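Local coordinates for protein regulator of polyketide synthase expression (Bifidobacterium adolescentis, PDB 3ONQ) that is of unknown function but carries a PucR-type C-terminal helix-turn-helix domain and probably regulates transcription, perhaps of polyketide synthase genes, at residues T90-L98 with A139-Q148. Residues are numbered along the deposited sequence; the frame is centred on the assembly and turned at random.
Sequences TYGTFLLAL and ALRETMFSLQ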
loop_
_atom_site.group_PDB
_atom_site.type_symbol
_atom_site.label_atom_id
_atom_site.label_comp_id
_atom_site.label_asym_id
_atom_site.label_seq_id
_atom_site.Cartn_x
_atom_site.Cartn_y
_atom_site.Cartn_z
ATOM N N THR B 90 -8.911 24.910 4.613
ATOM C CA THR B 90 -8.730 25.799 3.480
ATOM C C THR B 90 -7.490 25.425 2.703
ATOM O O THR B 90 -6.536 24.862 3.249
ATOM C CB THR B 90 -8.627 27.265 3.906
ATOM O OG1 THR B 90 -7.481 27.424 4.745
ATOM C CG2 THR B 90 -9.869 27.676 4.673
ATOM N N TYR B 91 -7.515 25.725 1.414
ATOM C CA TYR B 91 -6.377 25.443 0.567
ATOM C C TYR B 91 -6.304 26.511 -0.503
ATOM O O TYR B 91 -7.105 26.528 -1.435
ATOM C CB TYR B 91 -6.512 24.052 -0.033
ATOM C CG TYR B 91 -5.383 23.698 -0.943
ATOM C CD1 TYR B 91 -4.190 23.208 -0.437
ATOM C CD2 TYR B 91 -5.498 23.879 -2.315
ATOM C CE1 TYR B 91 -3.139 22.890 -1.282
ATOM C CE2 TYR B 91 -4.469 23.561 -3.159
ATOM C CZ TYR B 91 -3.292 23.069 -2.642
ATOM O OH TYR B 91 -2.265 22.755 -3.500
ATOM N N GLY B 92 -5.349 27.424 -0.357
ATOM C CA GLY B 92 -5.323 28.598 -1.205
ATOM C C GLY B 92 -6.591 29.395 -0.957
ATOM O O GLY B 92 -6.947 29.663 0.188
ATOM N N THR B 93 -7.280 29.760 -2.029
ATOM C CA THR B 93 -8.552 30.459 -1.919
ATOM C C THR B 93 -9.733 29.506 -1.672
ATOM O O THR B 93 -10.859 29.958 -1.433
ATOM C CB THR B 93 -8.859 31.193 -3.220
ATOM O OG1 THR B 93 -8.849 30.238 -4.288
ATOM C CG2 THR B 93 -7.810 32.257 -3.494
ATOM N N PHE B 94 -9.487 28.198 -1.744
ATOM C CA PHE B 94 -10.572 27.212 -1.647
ATOM C C PHE B 94 -10.879 26.792 -0.208
ATOM O O PHE B 94 -9.980 26.687 0.618
ATOM C CB PHE B 94 -10.229 25.953 -2.441
ATOM C CG PHE B 94 -9.863 26.217 -3.865
ATOM C CD1 PHE B 94 -10.728 26.901 -4.698
ATOM C CD2 PHE B 94 -8.661 25.762 -4.376
ATOM C CE1 PHE B 94 -10.389 27.140 -6.011
ATOM C CE2 PHE B 94 -8.323 26.000 -5.688
ATOM C CZ PHE B 94 -9.184 26.692 -6.500
ATOM N N LEU B 95 -12.157 26.548 0.071
ATOM C CA LEU B 95 -12.570 25.864 1.293
ATOM C C LEU B 95 -13.003 24.457 0.901
ATOM O O LEU B 95 -13.808 24.290 -0.016
ATOM C CB LEU B 95 -13.725 26.607 1.969
ATOM C CG LEU B 95 -14.253 26.032 3.288
ATOM C CD1 LEU B 95 -14.735 27.135 4.195
ATOM C CD2 LEU B 95 -15.375 25.004 3.048
ATOM N N LEU B 96 -12.452 23.449 1.572
ATOM C CA LEU B 96 -12.833 22.059 1.321
ATOM C C LEU B 96 -13.482 21.496 2.571
ATOM O O LEU B 96 -13.018 21.747 3.681
ATOM C CB LEU B 96 -11.622 21.197 0.946
ATOM C CG LEU B 96 -11.111 21.213 -0.496
ATOM C CD1 LEU B 96 -10.871 22.617 -0.972
ATOM C CD2 LEU B 96 -9.838 20.373 -0.627
ATOM N N ALA B 97 -14.557 20.740 2.381
ATOM C CA ALA B 97 -15.279 20.130 3.480
ATOM C C ALA B 97 -15.458 18.650 3.201
ATOM O O ALA B 97 -15.973 18.263 2.144
ATOM C CB ALA B 97 -16.641 20.792 3.658
ATOM N N LEU B 98 -15.042 17.835 4.162
ATOM C CA LEU B 98 -15.201 16.399 4.100
ATOM C C LEU B 98 -16.318 16.014 5.061
ATOM O O LEU B 98 -16.165 16.141 6.276
ATOM C CB LEU B 98 -13.909 15.722 4.535
ATOM C CG LEU B 98 -13.956 14.195 4.601
ATOM C CD1 LEU B 98 -13.861 13.607 3.198
ATOM C CD2 LEU B 98 -12.832 13.682 5.482
ATOM N N ALA B 139 -11.010 11.575 -1.408
ATOM C CA ALA B 139 -12.059 12.568 -1.637
ATOM C C ALA B 139 -11.506 13.989 -1.580
ATOM O O ALA B 139 -11.797 14.824 -2.437
ATOM C CB ALA B 139 -13.206 12.397 -0.615
ATOM N N LEU B 140 -10.713 14.276 -0.560
ATOM C CA LEU B 140 -10.133 15.608 -0.444
ATOM C C LEU B 140 -9.153 15.934 -1.583
ATOM O O LEU B 140 -9.133 17.049 -2.094
ATOM C CB LEU B 140 -9.474 15.791 0.919
ATOM C CG LEU B 140 -10.489 15.951 2.059
ATOM C CD1 LEU B 140 -9.823 15.847 3.443
ATOM C CD2 LEU B 140 -11.190 17.284 1.918
ATOM N N ARG B 141 -8.340 14.968 -1.979
ATOM C CA ARG B 141 -7.372 15.226 -3.028
ATOM C C ARG B 141 -8.026 15.365 -4.414
ATOM O O ARG B 141 -7.698 16.278 -5.163
ATOM C CB ARG B 141 -6.256 14.182 -3.013
ATOM C CG ARG B 141 -5.282 14.395 -1.850
ATOM C CD ARG B 141 -4.173 13.354 -1.812
ATOM N NE ARG B 141 -3.334 13.345 -3.009
ATOM C CZ ARG B 141 -2.242 14.091 -3.166
ATOM N NH1 ARG B 141 -1.860 14.923 -2.206
ATOM N NH2 ARG B 141 -1.528 14.009 -4.283
ATOM N N GLU B 142 -8.967 14.492 -4.756
ATOM C CA GLU B 142 -9.624 14.643 -6.054
ATOM C C GLU B 142 -10.365 15.971 -6.104
ATOM O O GLU B 142 -10.481 16.591 -7.172
ATOM C CB GLU B 142 -10.553 13.467 -6.380
ATOM C CG GLU B 142 -11.774 13.319 -5.465
ATOM C CD GLU B 142 -12.400 11.927 -5.578
ATOM O OE1 GLU B 142 -12.312 11.310 -6.659
ATOM O OE2 GLU B 142 -12.966 11.437 -4.582
ATOM N N THR B 143 -10.851 16.418 -4.948
ATOM C CA THR B 143 -11.531 17.708 -4.861
ATOM C C THR B 143 -10.528 18.845 -5.076
ATOM O O THR B 143 -10.748 19.736 -5.899
ATOM C CB THR B 143 -12.271 17.880 -3.527
ATOM O OG1 THR B 143 -13.327 16.913 -3.442
ATOM C CG2 THR B 143 -12.875 19.276 -3.420
HETATM N N MSE B 144 -9.418 18.801 -4.350
HETATM C CA MSE B 144 -8.348 19.777 -4.544
HETATM C C MSE B 144 -7.891 19.865 -6.013
HETATM O O MSE B 144 -7.848 20.946 -6.591
HETATM C CB MSE B 144 -7.144 19.452 -3.667
HETATM C CG MSE B 144 -5.864 20.259 -4.049
HETATM SE SE MSE B 144 -4.358 19.677 -2.952
HETATM C CE MSE B 144 -4.010 17.975 -3.848
ATOM N N PHE B 145 -7.519 18.736 -6.600
ATOM C CA PHE B 145 -7.043 18.737 -7.983
ATOM C C PHE B 145 -8.105 19.191 -9.000
ATOM O O PHE B 145 -7.773 19.860 -9.980
ATOM C CB PHE B 145 -6.507 17.365 -8.382
ATOM C CG PHE B 145 -5.106 17.083 -7.896
ATOM C CD1 PHE B 145 -4.028 17.785 -8.404
ATOM C CD2 PHE B 145 -4.870 16.068 -6.977
ATOM C CE1 PHE B 145 -2.729 17.510 -7.987
ATOM C CE2 PHE B 145 -3.589 15.786 -6.550
ATOM C CZ PHE B 145 -2.513 16.505 -7.050
ATOM N N SER B 146 -9.363 18.815 -8.777
ATOM C CA SER B 146 -10.455 19.235 -9.662
ATOM C C SER B 146 -10.610 20.747 -9.647
ATOM O O SER B 146 -10.787 21.367 -10.689
ATOM C CB SER B 146 -11.799 18.574 -9.293
ATOM O OG SER B 146 -11.808 17.196 -9.628
ATOM N N LEU B 147 -10.520 21.341 -8.463
ATOM C CA LEU B 147 -10.688 22.782 -8.343
ATOM C C LEU B 147 -9.519 23.498 -9.007
ATOM O O LEU B 147 -9.717 24.510 -9.656
ATOM C CB LEU B 147 -10.828 23.204 -6.873
ATOM C CG LEU B 147 -12.142 22.783 -6.187
ATOM C CD1 LEU B 147 -12.076 22.977 -4.658
ATOM C CD2 LEU B 147 -13.361 23.528 -6.756
ATOM N N GLN B 148 -8.305 22.973 -8.849
ATOM C CA GLN B 148 -7.133 23.543 -9.521
ATOM C C GLN B 148 -7.195 23.367 -11.050
ATOM O O GLN B 148 -6.642 24.160 -11.798
ATOM C CB GLN B 148 -5.841 22.922 -8.977
ATOM C CG GLN B 148 -5.544 23.280 -7.524
ATOM C CD GLN B 148 -4.180 22.800 -7.062
ATOM O OE1 GLN B 148 -3.795 21.654 -7.308
ATOM N NE2 GLN B 148 -3.435 23.683 -6.391
HETATM O O HOH W 1 -1.576 20.484 -6.067
#
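The selenium of Met-144 lies over one face of the Tyr-91 ring, with SE 3.6 Å from CZ and displaced toward the rim, a Met-aromatic contact. Met-144 CG sits over the same face, and the bend of the selenomethionine chain at chi3 (75°) carries CE onward to a face of the Phe-145 ring within the helix. Gln-148 NE2 comes to the edge of the tyrosine, near its plane, while the amide as a whole is turned 69° from the ring; NE2 is 3.3 Å from Tyr-91 OH, and a water donates to Gln-148 OE1. Phe-94 receives Leu-147 CB almost centrally on one face, 3.9 Å from the ring centroid, while Thr-93 OG1 lies over the opposite face. Deeper in, Leu-96 CD1 meets Leu-147 CD1 at 3.9 Å, Leu-96 CG touches Thr-143 CG2, and Leu-140 CD2 packs against CB of both Leu-96 and Leu-98. Thr-143 OG1 donates to Ala-139 O (2.8 Å), which satisfies this buried hydroxyl and holds the methyl toward the strand. A type II' turn from Tyr-91 to Phe-94 links strands 86-91 and 94-100, placing both rings against the helix. Leu-95 points away, toward helix 67-80, so helices cover both faces of the sheet, as in an alpha-beta-alpha sandwich.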